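Local atomic coordinates of Mll7089 protein (Mesorhizobium loti, PDB entry 2OZ8), a protein that is of unknown function but, as a mandelate racemase-like member of the enolase superfamily, probably binds magnesium and may act as a hydro-lyase. Residues Leu126-Leu140 with Met306-Phe320. Numbering follows the deposited sequence.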
loop_
_atom_site.group_PDB
_atom_site.type_symbol
_atom_site.label_atom_id
_atom_site.label_comp_id
_atom_site.label_asym_id
_atom_site.label_seq_id
_atom_site.Cartn_x
_atom_site.Cartn_y
_atom_site.Cartn_z
ATOM N N LEU A 126 -23.422 28.311 -16.539
ATOM C CA LEU A 126 -22.619 27.146 -16.068
ATOM C C LEU A 126 -21.587 26.681 -17.094
ATOM O O LEU A 126 -20.823 25.765 -16.808
ATOM C CB LEU A 126 -23.482 25.982 -15.537
ATOM C CG LEU A 126 -24.308 26.334 -14.278
ATOM C CD1 LEU A 126 -25.199 25.192 -13.863
ATOM C CD2 LEU A 126 -23.418 26.885 -13.117
ATOM N N GLY A 127 -21.544 27.372 -18.243
ATOM C CA GLY A 127 -20.616 27.085 -19.331
ATOM C C GLY A 127 -21.117 26.056 -20.346
ATOM O O GLY A 127 -20.334 25.549 -21.123
ATOM N N SER A 128 -22.412 25.760 -20.389
ATOM C CA SER A 128 -22.872 24.706 -21.278
ATOM C C SER A 128 -22.569 25.034 -22.715
ATOM O O SER A 128 -22.389 26.203 -23.069
ATOM C CB SER A 128 -24.378 24.425 -21.125
ATOM O OG SER A 128 -25.161 25.452 -21.742
ATOM N N ARG A 129 -22.523 23.981 -23.534
ATOM C CA ARG A 129 -22.422 24.092 -24.989
ATOM C C ARG A 129 -23.640 23.399 -25.583
ATOM O O ARG A 129 -23.864 23.448 -26.778
ATOM C CB ARG A 129 -21.187 23.389 -25.525
ATOM C CG ARG A 129 -19.877 23.773 -24.877
ATOM C CD ARG A 129 -18.724 23.628 -25.897
ATOM N NE ARG A 129 -17.514 23.215 -25.211
ATOM C CZ ARG A 129 -16.295 23.529 -25.615
ATOM N NH1 ARG A 129 -16.128 24.243 -26.722
ATOM N NH2 ARG A 129 -15.244 23.153 -24.899
ATOM N N ARG A 130 -24.409 22.717 -24.752
ATOM C CA ARG A 130 -25.607 22.097 -25.241
ATOM C C ARG A 130 -26.784 22.454 -24.368
ATOM O O ARG A 130 -26.637 23.089 -23.335
ATOM C CB ARG A 130 -25.424 20.581 -25.455
ATOM C CG ARG A 130 -25.003 19.717 -24.215
ATOM C CD ARG A 130 -24.317 18.365 -24.677
ATOM N NE ARG A 130 -23.135 18.683 -25.509
ATOM C CZ ARG A 130 -22.765 18.035 -26.620
ATOM N NH1 ARG A 130 -23.464 16.991 -27.055
ATOM N NH2 ARG A 130 -21.688 18.445 -27.294
ATOM N N ASN A 131 -27.966 22.080 -24.808
ATOM C CA ASN A 131 -29.135 22.453 -24.080
ATOM C C ASN A 131 -30.005 21.261 -23.722
ATOM O O ASN A 131 -31.115 21.431 -23.238
ATOM C CB ASN A 131 -29.885 23.602 -24.792
ATOM C CG ASN A 131 -30.913 23.125 -25.783
ATOM O OD1 ASN A 131 -30.690 22.163 -26.534
ATOM N ND2 ASN A 131 -32.085 23.796 -25.788
ATOM N N ARG A 132 -29.496 20.051 -23.950
ATOM C CA ARG A 132 -30.286 18.905 -23.587
ATOM C C ARG A 132 -29.500 17.714 -23.093
ATOM O O ARG A 132 -28.308 17.560 -23.389
ATOM C CB ARG A 132 -31.203 18.492 -24.726
ATOM C CG ARG A 132 -30.550 17.664 -25.739
ATOM C CD ARG A 132 -31.455 17.368 -26.856
ATOM N NE ARG A 132 -30.740 16.557 -27.820
ATOM C CZ ARG A 132 -31.326 15.968 -28.857
ATOM N NH1 ARG A 132 -32.642 16.141 -29.043
ATOM N NH2 ARG A 132 -30.601 15.226 -29.688
ATOM N N VAL A 133 -30.203 16.871 -22.343
ATOM C CA VAL A 133 -29.674 15.647 -21.782
ATOM C C VAL A 133 -30.720 14.541 -21.832
ATOM O O VAL A 133 -31.896 14.796 -21.694
ATOM C CB VAL A 133 -29.209 15.907 -20.334
ATOM C CG1 VAL A 133 -30.354 16.215 -19.412
ATOM C CG2 VAL A 133 -28.348 14.758 -19.859
ATOM N N LYS A 134 -30.302 13.316 -22.046
ATOM C CA LYS A 134 -31.197 12.154 -21.907
ATOM C C LYS A 134 -31.783 12.015 -20.525
ATOM O O LYS A 134 -31.091 12.182 -19.490
ATOM C CB LYS A 134 -30.424 10.882 -22.193
ATOM C CG LYS A 134 -29.841 10.871 -23.593
ATOM C CD LYS A 134 -29.275 9.507 -23.934
ATOM C CE LYS A 134 -27.812 9.594 -24.040
ATOM N NZ LYS A 134 -27.328 8.324 -24.637
ATOM N N ALA A 135 -33.051 11.644 -20.493
ATOM C CA ALA A 135 -33.734 11.477 -19.235
ATOM C C ALA A 135 -34.151 10.011 -19.144
ATOM O O ALA A 135 -34.507 9.418 -20.139
ATOM C CB ALA A 135 -34.961 12.431 -19.174
ATOM N N TYR A 136 -34.067 9.410 -17.964
ATOM C CA TYR A 136 -34.531 8.051 -17.827
ATOM C C TYR A 136 -35.707 8.047 -16.887
ATOM O O TYR A 136 -35.850 8.951 -16.079
ATOM C CB TYR A 136 -33.429 7.091 -17.367
ATOM C CG TYR A 136 -32.833 7.358 -16.011
ATOM C CD1 TYR A 136 -33.361 6.760 -14.897
ATOM C CD2 TYR A 136 -31.711 8.139 -15.859
ATOM C CE1 TYR A 136 -32.798 6.936 -13.652
ATOM C CE2 TYR A 136 -31.108 8.337 -14.600
ATOM C CZ TYR A 136 -31.674 7.724 -13.508
ATOM O OH TYR A 136 -31.198 7.874 -12.235
ATOM N N ALA A 137 -36.568 7.056 -17.040
ATOM C CA ALA A 137 -37.796 7.021 -16.291
ATOM C C ALA A 137 -37.533 6.191 -15.044
ATOM O O ALA A 137 -37.066 5.092 -15.155
ATOM C CB ALA A 137 -38.904 6.393 -17.132
ATOM N N SER A 138 -37.866 6.730 -13.882
ATOM C CA SER A 138 -37.550 6.135 -12.613
ATOM C C SER A 138 -38.806 6.030 -11.766
ATOM O O SER A 138 -39.445 7.011 -11.444
ATOM C CB SER A 138 -36.495 6.988 -11.945
ATOM O OG SER A 138 -36.215 6.548 -10.654
ATOM N N GLY A 139 -39.149 4.823 -11.390
ATOM C CA GLY A 139 -40.452 4.532 -10.839
ATOM C C GLY A 139 -40.572 4.752 -9.357
ATOM O O GLY A 139 -41.661 5.048 -8.896
ATOM N N LEU A 140 -39.460 4.652 -8.612
ATOM C CA LEU A 140 -39.486 4.743 -7.120
ATOM C C LEU A 140 -40.560 3.756 -6.640
ATOM O O LEU A 140 -41.399 4.053 -5.778
ATOM C CB LEU A 140 -39.756 6.203 -6.650
ATOM C CG LEU A 140 -38.942 7.339 -7.322
ATOM C CD1 LEU A 140 -39.332 8.741 -6.838
ATOM C CD2 LEU A 140 -37.391 7.163 -7.174
ATOM N N MET A 306 -27.008 21.753 -14.644
ATOM C CA MET A 306 -25.709 21.112 -14.423
ATOM C C MET A 306 -25.599 19.899 -15.322
ATOM O O MET A 306 -24.536 19.583 -15.793
ATOM C CB MET A 306 -25.496 20.734 -12.937
ATOM C CG MET A 306 -25.710 21.927 -11.964
ATOM S SD MET A 306 -27.404 22.295 -11.366
ATOM C CE MET A 306 -27.412 20.857 -10.308
ATOM N N ALA A 307 -26.708 19.211 -15.584
ATOM C CA ALA A 307 -26.617 17.993 -16.404
ATOM C C ALA A 307 -26.141 18.343 -17.779
ATOM O O ALA A 307 -25.261 17.673 -18.297
ATOM C CB ALA A 307 -27.953 17.213 -16.463
ATOM N N VAL A 308 -26.728 19.381 -18.379
ATOM C CA VAL A 308 -26.326 19.765 -19.722
ATOM C C VAL A 308 -24.996 20.487 -19.670
ATOM O O VAL A 308 -24.324 20.504 -20.674
ATOM C CB VAL A 308 -27.394 20.641 -20.561
ATOM C CG1 VAL A 308 -28.812 20.122 -20.462
ATOM C CG2 VAL A 308 -27.350 22.112 -20.198
ATOM N N ALA A 309 -24.599 21.092 -18.538
ATOM C CA ALA A 309 -23.350 21.860 -18.565
ATOM C C ALA A 309 -22.071 21.038 -18.312
ATOM O O ALA A 309 -20.990 21.399 -18.779
ATOM C CB ALA A 309 -23.420 23.100 -17.661
ATOM N N LEU A 310 -22.182 19.945 -17.569
ATOM C CA LEU A 310 -20.984 19.106 -17.331
ATOM C C LEU A 310 -20.826 18.165 -18.496
ATOM O O LEU A 310 -21.821 17.588 -18.964
ATOM C CB LEU A 310 -21.102 18.305 -16.022
ATOM C CG LEU A 310 -21.148 19.109 -14.731
ATOM C CD1 LEU A 310 -21.608 18.196 -13.583
ATOM C CD2 LEU A 310 -19.806 19.714 -14.457
ATOM N N PRO A 311 -19.598 18.003 -18.977
ATOM C CA PRO A 311 -19.422 17.116 -20.152
ATOM C C PRO A 311 -19.488 15.603 -19.823
ATOM O O PRO A 311 -19.824 14.809 -20.696
ATOM C CB PRO A 311 -18.039 17.526 -20.663
ATOM C CG PRO A 311 -17.269 17.885 -19.333
ATOM C CD PRO A 311 -18.315 18.589 -18.518
ATOM N N GLU A 312 -19.164 15.207 -18.574
ATOM C CA GLU A 312 -19.183 13.789 -18.177
ATOM C C GLU A 312 -20.550 13.259 -17.774
ATOM O O GLU A 312 -20.628 12.147 -17.217
ATOM C CB GLU A 312 -18.223 13.520 -17.025
ATOM C CG GLU A 312 -18.620 14.033 -15.708
ATOM C CD GLU A 312 -18.042 15.367 -15.417
ATOM O OE1 GLU A 312 -18.066 16.242 -16.291
ATOM O OE2 GLU A 312 -17.573 15.560 -14.300
ATOM N N VAL A 313 -21.611 14.056 -18.027
ATOM C CA VAL A 313 -22.980 13.654 -17.661
ATOM C C VAL A 313 -23.745 13.326 -18.915
ATOM O O VAL A 313 -23.814 14.156 -19.835
ATOM C CB VAL A 313 -23.767 14.761 -16.884
ATOM C CG1 VAL A 313 -25.162 14.292 -16.616
ATOM C CG2 VAL A 313 -23.062 15.178 -15.610
ATOM N N GLU A 314 -24.318 12.120 -18.950
ATOM C CA GLU A 314 -25.210 11.751 -20.053
ATOM C C GLU A 314 -26.668 11.492 -19.637
ATOM O O GLU A 314 -27.558 11.495 -20.483
ATOM C CB GLU A 314 -24.558 10.635 -20.932
ATOM C CG GLU A 314 -25.072 9.217 -20.816
ATOM C CD GLU A 314 -24.568 8.258 -21.944
ATOM O OE1 GLU A 314 -25.240 8.142 -23.012
ATOM O OE2 GLU A 314 -23.522 7.592 -21.745
ATOM N N TRP A 315 -26.919 11.318 -18.331
ATOM C CA TRP A 315 -28.258 10.930 -17.817
ATOM C C TRP A 315 -28.787 11.756 -16.651
ATOM O O TRP A 315 -28.073 12.102 -15.722
ATOM C CB TRP A 315 -28.328 9.460 -17.427
ATOM C CG TRP A 315 -28.128 8.494 -18.536
ATOM C CD1 TRP A 315 -26.988 7.801 -18.828
ATOM C CD2 TRP A 315 -29.143 8.048 -19.490
ATOM N NE1 TRP A 315 -27.215 6.974 -19.939
ATOM C CE2 TRP A 315 -28.522 7.107 -20.358
ATOM C CE3 TRP A 315 -30.503 8.367 -19.690
ATOM C CZ2 TRP A 315 -29.233 6.451 -21.413
ATOM C CZ3 TRP A 315 -31.198 7.762 -20.768
ATOM C CH2 TRP A 315 -30.557 6.795 -21.605
ATOM N N LEU A 316 -30.063 12.054 -16.710
ATOM C CA LEU A 316 -30.769 12.760 -15.648
ATOM C C LEU A 316 -32.013 11.948 -15.227
ATOM O O LEU A 316 -32.754 11.463 -16.076
ATOM C CB LEU A 316 -31.176 14.184 -16.123
ATOM C CG LEU A 316 -32.157 14.906 -15.193
ATOM C CD1 LEU A 316 -32.012 16.372 -15.297
ATOM C CD2 LEU A 316 -33.627 14.459 -15.566
ATOM N N GLU A 317 -32.217 11.799 -13.929
ATOM C CA GLU A 317 -33.335 11.036 -13.408
ATOM C C GLU A 317 -34.652 11.817 -13.429
ATOM O O GLU A 317 -34.713 12.965 -12.947
ATOM C CB GLU A 317 -33.027 10.580 -11.970
ATOM C CG GLU A 317 -34.065 9.614 -11.399
ATOM C CD GLU A 317 -33.723 9.101 -10.062
ATOM O OE1 GLU A 317 -32.819 9.683 -9.444
ATOM O OE2 GLU A 317 -34.351 8.132 -9.603
ATOM N N TYR A 318 -35.715 11.185 -13.929
ATOM C CA TYR A 318 -37.076 11.762 -13.803
ATOM C C TYR A 318 -38.080 10.735 -13.233
ATOM O O TYR A 318 -38.147 9.611 -13.714
ATOM C CB TYR A 318 -37.583 12.361 -15.131
ATOM C CG TYR A 318 -38.945 12.989 -14.953
ATOM C CD1 TYR A 318 -39.097 14.203 -14.274
ATOM C CD2 TYR A 318 -40.093 12.318 -15.380
ATOM C CE1 TYR A 318 -40.359 14.739 -14.031
ATOM C CE2 TYR A 318 -41.378 12.838 -15.146
ATOM C CZ TYR A 318 -41.489 14.043 -14.492
ATOM O OH TYR A 318 -42.728 14.521 -14.283
ATOM N N SER A 319 -38.869 11.137 -12.242
ATOM C CA SER A 319 -39.630 10.185 -11.427
ATOM C C SER A 319 -41.152 10.397 -11.421
ATOM O O SER A 319 -41.862 9.818 -10.623
ATOM C CB SER A 319 -39.097 10.174 -10.008
ATOM O OG SER A 319 -37.799 9.585 -9.962
ATOM N N PHE A 320 -41.634 11.246 -12.328
ATOM C CA PHE A 320 -43.061 11.459 -12.487
ATOM C C PHE A 320 -43.754 11.912 -11.207
ATOM O O PHE A 320 -44.911 11.603 -11.017
ATOM C CB PHE A 320 -43.741 10.197 -13.088
ATOM C CG PHE A 320 -43.140 9.786 -14.386
ATOM C CD1 PHE A 320 -43.633 10.284 -15.567
ATOM C CD2 PHE A 320 -42.031 8.910 -14.425
ATOM C CE1 PHE A 320 -43.075 9.938 -16.758
ATOM C CE2 PHE A 320 -41.451 8.557 -15.644
ATOM C CZ PHE A 320 -41.962 9.089 -16.800
HETATM O O HOH W 1 -19.410 23.474 -17.836
HETATM O O HOH W 2 -22.475 21.221 -22.242
HETATM O O HOH W 3 -27.067 13.292 -22.710
#
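Strands 132-138 and 313-318, the first and last parallel strands of the enolase-type barrel, meet side by side and close the ring. Backbone bonds run alternately between them: Leu316 N to Lys134 O (3.0 Å), Tyr136 N to Leu316 O, Tyr318 N to Tyr136 O and Ser138 N to Tyr318 O. On the face carrying Tyr136, Trp315 and Glu317, Lys134 lays CB over the six-membered ring of Trp315 in a CH-pi contact, 3.9 Å from the centroid, and its bent chain brings NZ to Glu314 OE1 (2.7 Å), a salt bridge near the surface. Tyr136, with CG set between its backbone N and carbonyl carbon (chi1 63°), swings its ring across the neighbouring strand: Glu317 CA sits over one face, 3.9 Å from the ring centroid, and Glu317 CB lies 3.3 Å from Tyr136 OH. A leucine in place of Tyr136 would probably leave Glu317 CA and CB without the flat ring and hydroxyl they pack against, opening a gap beside the strand. The Glu317 carboxylate, its plane 19° from that ring, takes the hydroxyl of Ser138 on the anti lone pair of OE2 (2.7 Å from Ser138 OG), while Lys165 pairs with the same oxygen. At the N-terminal end of the pair, Val133 CG1 packs against Ala307 CB (3.9 Å) of the helix ending at Ala309, Val308 wedges its methyls against the 130-132 backbone, and Leu126 CB meets Ala309 CB (3.6 Å). Strand 132-138 is flanked by strand 163-167, strand 313-318 by strand 293-295, and helix 276-289 packs on Met306 and Leu310.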